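Local coordinates for protein phosphoheptose isomerase (Neisseria gonorrhoeae, PDB 5I01) that probably catalyses the zinc-dependent isomerisation of sedoheptulose 7-phosphate to D-glycero-D-manno-heptose 7-phosphate, and is a homotetramer of the SIS family, at residues I49-N54 with Q62-E67; K106-L111 with D116-I121; L166-P171 with E178-L183. The protein carries 1 engineered substitution. All blocks are in the same frame, centred on the assembly; numbering follows the deposited sequence.

How the contacts relate
All three contacts close short loops in one SIS-type alpha/beta fold, and they follow each other in series without nesting or crossing. Contact 1 comes first. It folds helix 56-69 back on strand 49-52. Contact 2 brings helix 105-111 to strand 117-122 through a short loop. Contact 3 sets helix 173-193 against strand 164-168, an outermost strand within the chain. All three reach the same parallel sheet. Strands 49-52 and 117-122 are neighbours, so contacts 1 and 2 share backbone bonds: L50 N lies 2.7 Å from V117 O. Side chains also link contact 3 to the others, with I181 against H63 and H180 against I121.

Contact 1. Residues I49-N54 with Q62-E67; sequences ILACGN and QHFAAE. With ZN (zinc ion), chain E.
F64 holds its CG anti to the backbone N (chi1 170°), and this carries the ring from helix 56-69 toward strand 49-52. I49 has CG2 anti to its own N, and that methyl meets the ring. The two side chains cross at about a right angle. I49 CG2 comes in at the ring edge, near its plane, and lies 3.7 Å from F64 CE2. A51 CB approaches obliquely and is 4.1 Å from F64 CD2. No hydrogen bond joins the two segments. I184 and C188 of helix 173-193 also touch F64, so the phenyl group is wedged between sheet and C-terminal helix. H63 and E67 lie one helical turn apart and share a zinc ion. H63 NE2 binds it at 2.2 Å and E67 OE2 at 2.0 Å. E67 OE1 stays 3.2 Å from the metal, so the carboxylate binds essentially through one oxygen. H185 of the same chain and Q177 of the third subunit complete the site. The chemistry is thus divided. Purely apolar contact joins this helix to the strand, while H63 and E67 on the same helix build a metal site that also takes a ligand from another chain.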
# COMPACT_ATOMS: atom_id res chain seq x y z
N ILE A 49 7.45 8.37 15.68
CA ILE A 49 6.14 8.96 15.41
C ILE A 49 5.31 7.99 14.56
O ILE A 49 5.74 7.57 13.50
CB ILE A 49 6.25 10.32 14.67
CG1 ILE A 49 7.15 11.29 15.45
CG2 ILE A 49 4.86 10.94 14.48
CD1 ILE A 49 8.52 11.45 14.86
N LEU A 50 4.11 7.67 15.05
CA LEU A 50 3.11 6.92 14.29
C LEU A 50 2.08 7.90 13.74
O LEU A 50 1.66 8.81 14.46
CB LEU A 50 2.43 5.89 15.18
CG LEU A 50 3.36 5.00 16.01
CD1 LEU A 50 2.53 3.98 16.78
CD2 LEU A 50 4.39 4.31 15.13
N ALA A 51 1.67 7.73 12.48
CA ALA A 51 0.65 8.57 11.86
C ALA A 51 -0.51 7.72 11.37
O ALA A 51 -0.29 6.60 10.90
CB ALA A 51 1.24 9.36 10.70
N CYS A 52 -1.73 8.23 11.50
CA CYS A 52 -2.90 7.56 10.94
C CYS A 52 -4.03 8.53 10.55
O CYS A 52 -4.09 9.67 11.03
CB CYS A 52 -3.43 6.52 11.92
SG CYS A 52 -4.30 7.21 13.34
N GLY A 53 -4.92 8.04 9.70
CA GLY A 53 -6.04 8.82 9.18
C GLY A 53 -6.77 8.06 8.08
O GLY A 53 -6.27 7.02 7.64
N ASN A 54 -7.94 8.57 7.67
CA ASN A 54 -8.76 7.95 6.61
C ASN A 54 -8.84 8.78 5.33
O ASN A 54 -8.81 10.01 5.38
CB ASN A 54 -10.20 7.71 7.11
CG ASN A 54 -10.27 6.72 8.26
OD1 ASN A 54 -9.82 5.58 8.14
ND2 ASN A 54 -10.82 7.15 9.38
N GLN A 62 0.93 8.91 5.08
CA GLN A 62 2.07 8.28 4.40
C GLN A 62 3.00 9.30 3.74
O GLN A 62 4.18 9.04 3.59
CB GLN A 62 1.65 7.13 3.46
CG GLN A 62 1.01 7.50 2.13
CD GLN A 62 0.81 6.27 1.24
OE1 GLN A 62 0.20 5.27 1.65
NE2 GLN A 62 1.34 6.34 0.02
N HIS A 63 2.45 10.45 3.34
CA HIS A 63 3.22 11.63 2.87
C HIS A 63 4.14 12.15 3.99
O HIS A 63 5.34 12.32 3.78
CB HIS A 63 2.24 12.73 2.42
CG HIS A 63 2.87 13.90 1.71
ND1 HIS A 63 2.25 14.52 0.66
CD2 HIS A 63 4.02 14.58 1.92
CE1 HIS A 63 2.99 15.53 0.24
NE2 HIS A 63 4.07 15.58 0.99
N PHE A 64 3.58 12.40 5.17
CA PHE A 64 4.36 12.77 6.35
C PHE A 64 5.50 11.79 6.67
O PHE A 64 6.64 12.19 6.79
CB PHE A 64 3.45 12.90 7.56
CG PHE A 64 4.19 13.05 8.85
CD1 PHE A 64 4.93 14.20 9.10
CD2 PHE A 64 4.16 12.04 9.81
CE1 PHE A 64 5.63 14.34 10.29
CE2 PHE A 64 4.85 12.18 11.00
CZ PHE A 64 5.59 13.33 11.24
N ALA A 65 5.17 10.51 6.81
CA ALA A 65 6.15 9.47 7.11
C ALA A 65 7.24 9.34 6.05
O ALA A 65 8.40 9.13 6.39
CB ALA A 65 5.46 8.13 7.32
N ALA A 66 6.88 9.47 4.78
CA ALA A 66 7.86 9.41 3.69
C ALA A 66 8.87 10.58 3.69
O ALA A 66 10.05 10.39 3.33
CB ALA A 66 7.14 9.33 2.34
N GLU A 67 8.44 11.77 4.08
CA GLU A 67 9.37 12.90 4.23
C GLU A 67 10.28 12.80 5.48
O GLU A 67 11.34 13.39 5.51
CB GLU A 67 8.63 14.22 4.15
CG GLU A 67 8.14 14.47 2.73
CD GLU A 67 7.54 15.85 2.53
OE1 GLU A 67 7.12 16.47 3.52
OE2 GLU A 67 7.49 16.30 1.36
ZN ZN E . 5.70 17.00 0.70

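Contact 2. Residues K106-L111 with D116-I121; sequences KQVRAL and DVLVGI
V108 and L118 meet where helix 105-111 packs on strand 117-122 of the parallel SIS sheet. The helix belongs to the connection that leads from strand 81-83 past strand 49-52 to strand 117-122. The compact part is apolar and buried. Both CB atoms point across the contact, and V108 CG2 lies 4.3 Å from L118 CD1. V108 has CG1 anti to its backbone N (chi1 173°), which leaves CG2 as the branch nearest the strand. Helix 128-139 closes in on the pair, with A136 on V108 and with A133 and A137 on L118. The two segments bury only 87 Å² on each other, and helix 128-139 adds to the packing round the pair. K106 and R109, by contrast, are partly exposed. They lie on the helix beyond contact with this strand, and both form salt bridges with E78 of the second subunit. The loose part between the segments is at the loop end, where they approach without bonding directly. L111 O and D116 OD2 are 4.2 Å apart, and both are acceptors. K48 NZ joins them, giving a hydrogen bond to L111 O and a salt bridge to D116 OD2, which also accepts the backbone N-H of R113.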
# COMPACT_ATOMS: atom_id res chain seq x y z
N LYS A 106 -4.92 -1.21 17.02
CA LYS A 106 -4.16 -2.47 17.17
C LYS A 106 -2.69 -2.33 16.77
O LYS A 106 -1.81 -2.92 17.39
CB LYS A 106 -4.83 -3.61 16.40
CG LYS A 106 -6.11 -4.12 17.04
CD LYS A 106 -6.53 -5.48 16.54
CE LYS A 106 -5.70 -6.61 17.15
NZ LYS A 106 -5.96 -6.81 18.60
N GLN A 107 -2.43 -1.56 15.72
CA GLN A 107 -1.06 -1.27 15.31
C GLN A 107 -0.31 -0.39 16.33
O GLN A 107 0.91 -0.51 16.48
CB GLN A 107 -1.03 -0.64 13.92
CG GLN A 107 -1.52 -1.56 12.83
CD GLN A 107 -1.47 -0.90 11.47
OE1 GLN A 107 -0.39 -0.75 10.87
NE2 GLN A 107 -2.63 -0.48 10.98
N VAL A 108 -1.04 0.49 17.01
CA VAL A 108 -0.47 1.33 18.08
C VAL A 108 -0.05 0.43 19.24
O VAL A 108 1.05 0.58 19.76
CB VAL A 108 -1.44 2.44 18.54
CG1 VAL A 108 -0.89 3.17 19.76
CG2 VAL A 108 -1.70 3.44 17.42
N ARG A 109 -0.93 -0.50 19.64
CA ARG A 109 -0.58 -1.51 20.65
C ARG A 109 0.60 -2.41 20.25
O ARG A 109 1.38 -2.79 21.10
CB ARG A 109 -1.80 -2.36 21.05
CG ARG A 109 -2.71 -1.70 22.09
CD ARG A 109 -3.70 -2.67 22.71
NE ARG A 109 -4.79 -3.02 21.80
CZ ARG A 109 -5.86 -2.25 21.51
NH1 ARG A 109 -6.03 -1.04 22.07
NH2 ARG A 109 -6.78 -2.70 20.65
N ALA A 110 0.74 -2.73 18.96
CA ALA A 110 1.93 -3.46 18.47
C ALA A 110 3.21 -2.63 18.55
O ALA A 110 4.17 -3.03 19.22
CB ALA A 110 1.71 -3.91 17.03
N LEU A 111 3.22 -1.48 17.87
CA LEU A 111 4.44 -0.70 17.65
C LEU A 111 4.78 0.32 18.74
O LEU A 111 5.95 0.59 18.97
CB LEU A 111 4.36 0.02 16.30
CG LEU A 111 4.12 -0.87 15.08
CD1 LEU A 111 4.12 -0.04 13.81
CD2 LEU A 111 5.15 -1.99 14.97
N ASP A 116 6.67 7.84 22.57
CA ASP A 116 6.40 7.97 21.13
C ASP A 116 5.27 8.96 20.89
O ASP A 116 4.64 9.45 21.83
CB ASP A 116 6.01 6.62 20.50
CG ASP A 116 7.17 5.64 20.40
OD1 ASP A 116 8.34 6.08 20.41
OD2 ASP A 116 6.89 4.43 20.27
N VAL A 117 5.01 9.27 19.62
CA VAL A 117 4.02 10.26 19.25
C VAL A 117 3.07 9.70 18.20
O VAL A 117 3.52 9.15 17.20
CB VAL A 117 4.69 11.56 18.78
CG1 VAL A 117 3.71 12.49 18.09
CG2 VAL A 117 5.34 12.25 19.97
N LEU A 118 1.77 9.82 18.46
CA LEU A 118 0.75 9.52 17.50
C LEU A 118 0.26 10.82 16.90
O LEU A 118 -0.16 11.73 17.62
CB LEU A 118 -0.43 8.80 18.16
CG LEU A 118 -1.66 8.48 17.29
CD1 LEU A 118 -1.28 7.57 16.14
CD2 LEU A 118 -2.77 7.85 18.10
N VAL A 119 0.30 10.89 15.57
CA VAL A 119 -0.31 11.96 14.81
C VAL A 119 -1.58 11.40 14.22
O VAL A 119 -1.53 10.65 13.27
CB VAL A 119 0.61 12.48 13.70
CG1 VAL A 119 -0.09 13.54 12.86
CG2 VAL A 119 1.90 13.03 14.31
N GLY A 120 -2.72 11.78 14.79
CA GLY A 120 -4.02 11.31 14.30
C GLY A 120 -4.63 12.37 13.42
O GLY A 120 -4.76 13.51 13.84
N ILE A 121 -5.00 12.00 12.20
CA ILE A 121 -5.52 12.97 11.23
C ILE A 121 -6.98 12.63 10.94
O ILE A 121 -7.31 11.47 10.64
CB ILE A 121 -4.70 13.00 9.92
CG1 ILE A 121 -3.21 13.13 10.23
CG2 ILE A 121 -5.14 14.17 9.04
CD1 ILE A 121 -2.30 12.88 9.05

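Contact 3. Residues L166-P171 with E178-L183; sequences LNVPHP and ENHILL
The last strand-turn-helix unit of the SIS fold is closed here, with V168 and L166 of strand 164-168 packed on helix 173-193. It lies beside the predicted substrate site, since the H180 side chain is about 4 Å from that of T123. The segment axes approach to 9.3 Å and run at 146°, so strand and helix are roughly antiparallel. V168 carries most of the contact, and its two methyls divide the work. With CG1 anti to the backbone N (chi1 177°), that branch lies over the start of the N179 side chain, and V168 CG1 is 3.8 Å from N179 CB. CG2 falls between three helix residues, N179, H180 and L183. V168 CG2 is 3.7 Å from H180 CD2. Its approach to the imidazole is oblique. V168 CG2 also lies 4.3 Å from L183 CD1. One turn further along the helix, L183 CD1 meets L166 CB at 4.2 Å. The polar ends are used outside this interface. N179 ND2 donates to R175 O within the same helix. H180 NE2 bonds to T148 O, which fixes the ring beside the sheet. E178 pairs with R175 and also bonds to ND1 of H185 of the third subunit. It is therefore a second-shell partner of a zinc-binding histidine in that chain. Beyond V168 the chain bends in an inverse gamma turn centred on P169, with a weak bond from H170 N to V168 O. Strand 143-149 flanks the contact, with L147 touching both L166 and H180. Helix 29-44 packs on L166 and L183, helix 6-27 reaches N179, and F14 of the third subunit touches L183.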
# COMPACT_ATOMS: atom_id res chain seq x y z
N LEU A 166 -4.18 20.72 16.50
CA LEU A 166 -4.07 21.56 15.32
C LEU A 166 -5.42 21.50 14.59
O LEU A 166 -5.64 20.66 13.71
CB LEU A 166 -2.89 21.09 14.43
CG LEU A 166 -1.49 21.04 15.07
CD1 LEU A 166 -0.44 20.49 14.12
CD2 LEU A 166 -1.06 22.41 15.53
N ASN A 167 -6.33 22.38 14.99
CA ASN A 167 -7.63 22.43 14.37
C ASN A 167 -7.66 23.50 13.28
O ASN A 167 -7.31 24.65 13.52
CB ASN A 167 -8.74 22.70 15.39
CG ASN A 167 -10.11 22.59 14.78
OD1 ASN A 167 -10.55 21.50 14.40
ND2 ASN A 167 -10.76 23.72 14.60
N VAL A 168 -8.09 23.08 12.08
CA VAL A 168 -8.35 23.99 10.98
C VAL A 168 -9.80 24.45 11.11
O VAL A 168 -10.71 23.64 10.95
CB VAL A 168 -8.13 23.28 9.63
CG1 VAL A 168 -8.47 24.21 8.47
CG2 VAL A 168 -6.70 22.79 9.51
N PRO A 169 -10.03 25.75 11.42
CA PRO A 169 -11.41 26.19 11.63
C PRO A 169 -12.11 26.47 10.30
O PRO A 169 -12.17 27.61 9.84
CB PRO A 169 -11.22 27.46 12.47
CG PRO A 169 -9.96 28.04 11.94
CD PRO A 169 -9.08 26.87 11.56
N HIS A 170 -12.58 25.41 9.66
CA HIS A 170 -13.25 25.52 8.37
C HIS A 170 -14.26 24.39 8.19
O HIS A 170 -14.02 23.30 8.68
CB HIS A 170 -12.22 25.52 7.22
CG HIS A 170 -12.74 26.17 5.98
ND1 HIS A 170 -13.44 25.47 5.02
CD2 HIS A 170 -12.72 27.46 5.56
CE1 HIS A 170 -13.81 26.29 4.06
NE2 HIS A 170 -13.38 27.50 4.36
N PRO A 171 -15.40 24.66 7.54
CA PRO A 171 -16.40 23.60 7.35
C PRO A 171 -16.06 22.51 6.30
O PRO A 171 -16.36 21.34 6.51
CB PRO A 171 -17.65 24.38 6.89
CG PRO A 171 -17.12 25.63 6.30
CD PRO A 171 -15.96 25.98 7.17
N GLU A 178 -6.18 20.42 2.64
CA GLU A 178 -5.18 21.32 2.05
C GLU A 178 -4.38 22.09 3.09
O GLU A 178 -3.18 22.31 2.90
CB GLU A 178 -5.85 22.29 1.08
CG GLU A 178 -6.40 21.61 -0.16
CD GLU A 178 -7.47 22.41 -0.87
OE1 GLU A 178 -7.63 23.63 -0.57
OE2 GLU A 178 -8.18 21.82 -1.74
N ASN A 179 -5.04 22.52 4.16
CA ASN A 179 -4.36 23.13 5.32
C ASN A 179 -3.53 22.09 6.10
O ASN A 179 -2.45 22.40 6.60
CB ASN A 179 -5.37 23.83 6.26
CG ASN A 179 -5.84 25.17 5.73
OD1 ASN A 179 -5.53 26.22 6.28
ND2 ASN A 179 -6.58 25.13 4.63
N HIS A 180 -4.04 20.86 6.21
CA HIS A 180 -3.30 19.80 6.89
C HIS A 180 -1.92 19.54 6.27
O HIS A 180 -0.93 19.38 7.01
CB HIS A 180 -4.12 18.50 6.92
CG HIS A 180 -5.19 18.47 7.97
ND1 HIS A 180 -6.13 17.46 8.02
CD2 HIS A 180 -5.47 19.30 9.00
CE1 HIS A 180 -6.94 17.68 9.04
NE2 HIS A 180 -6.56 18.79 9.64
N ILE A 181 -1.85 19.50 4.95
CA ILE A 181 -0.59 19.21 4.28
C ILE A 181 0.40 20.37 4.41
O ILE A 181 1.59 20.15 4.54
CB ILE A 181 -0.77 18.74 2.80
CG1 ILE A 181 0.50 18.05 2.30
CG2 ILE A 181 -1.15 19.87 1.86
CD1 ILE A 181 0.79 16.75 3.03
N LEU A 182 -0.11 21.61 4.38
CA LEU A 182 0.69 22.78 4.71
C LEU A 182 1.27 22.63 6.12
O LEU A 182 2.48 22.80 6.30
CB LEU A 182 -0.14 24.07 4.59
CG LEU A 182 0.47 25.37 5.17
CD1 LEU A 182 1.83 25.65 4.55
CD2 LEU A 182 -0.46 26.55 4.96
N LEU A 183 0.41 22.32 7.09
CA LEU A 183 0.84 22.14 8.49
C LEU A 183 1.95 21.09 8.62
O LEU A 183 2.94 21.32 9.29
CB LEU A 183 -0.35 21.77 9.39
CG LEU A 183 -1.37 22.87 9.70
CD1 LEU A 183 -2.54 22.32 10.48
CD2 LEU A 183 -0.73 24.00 10.48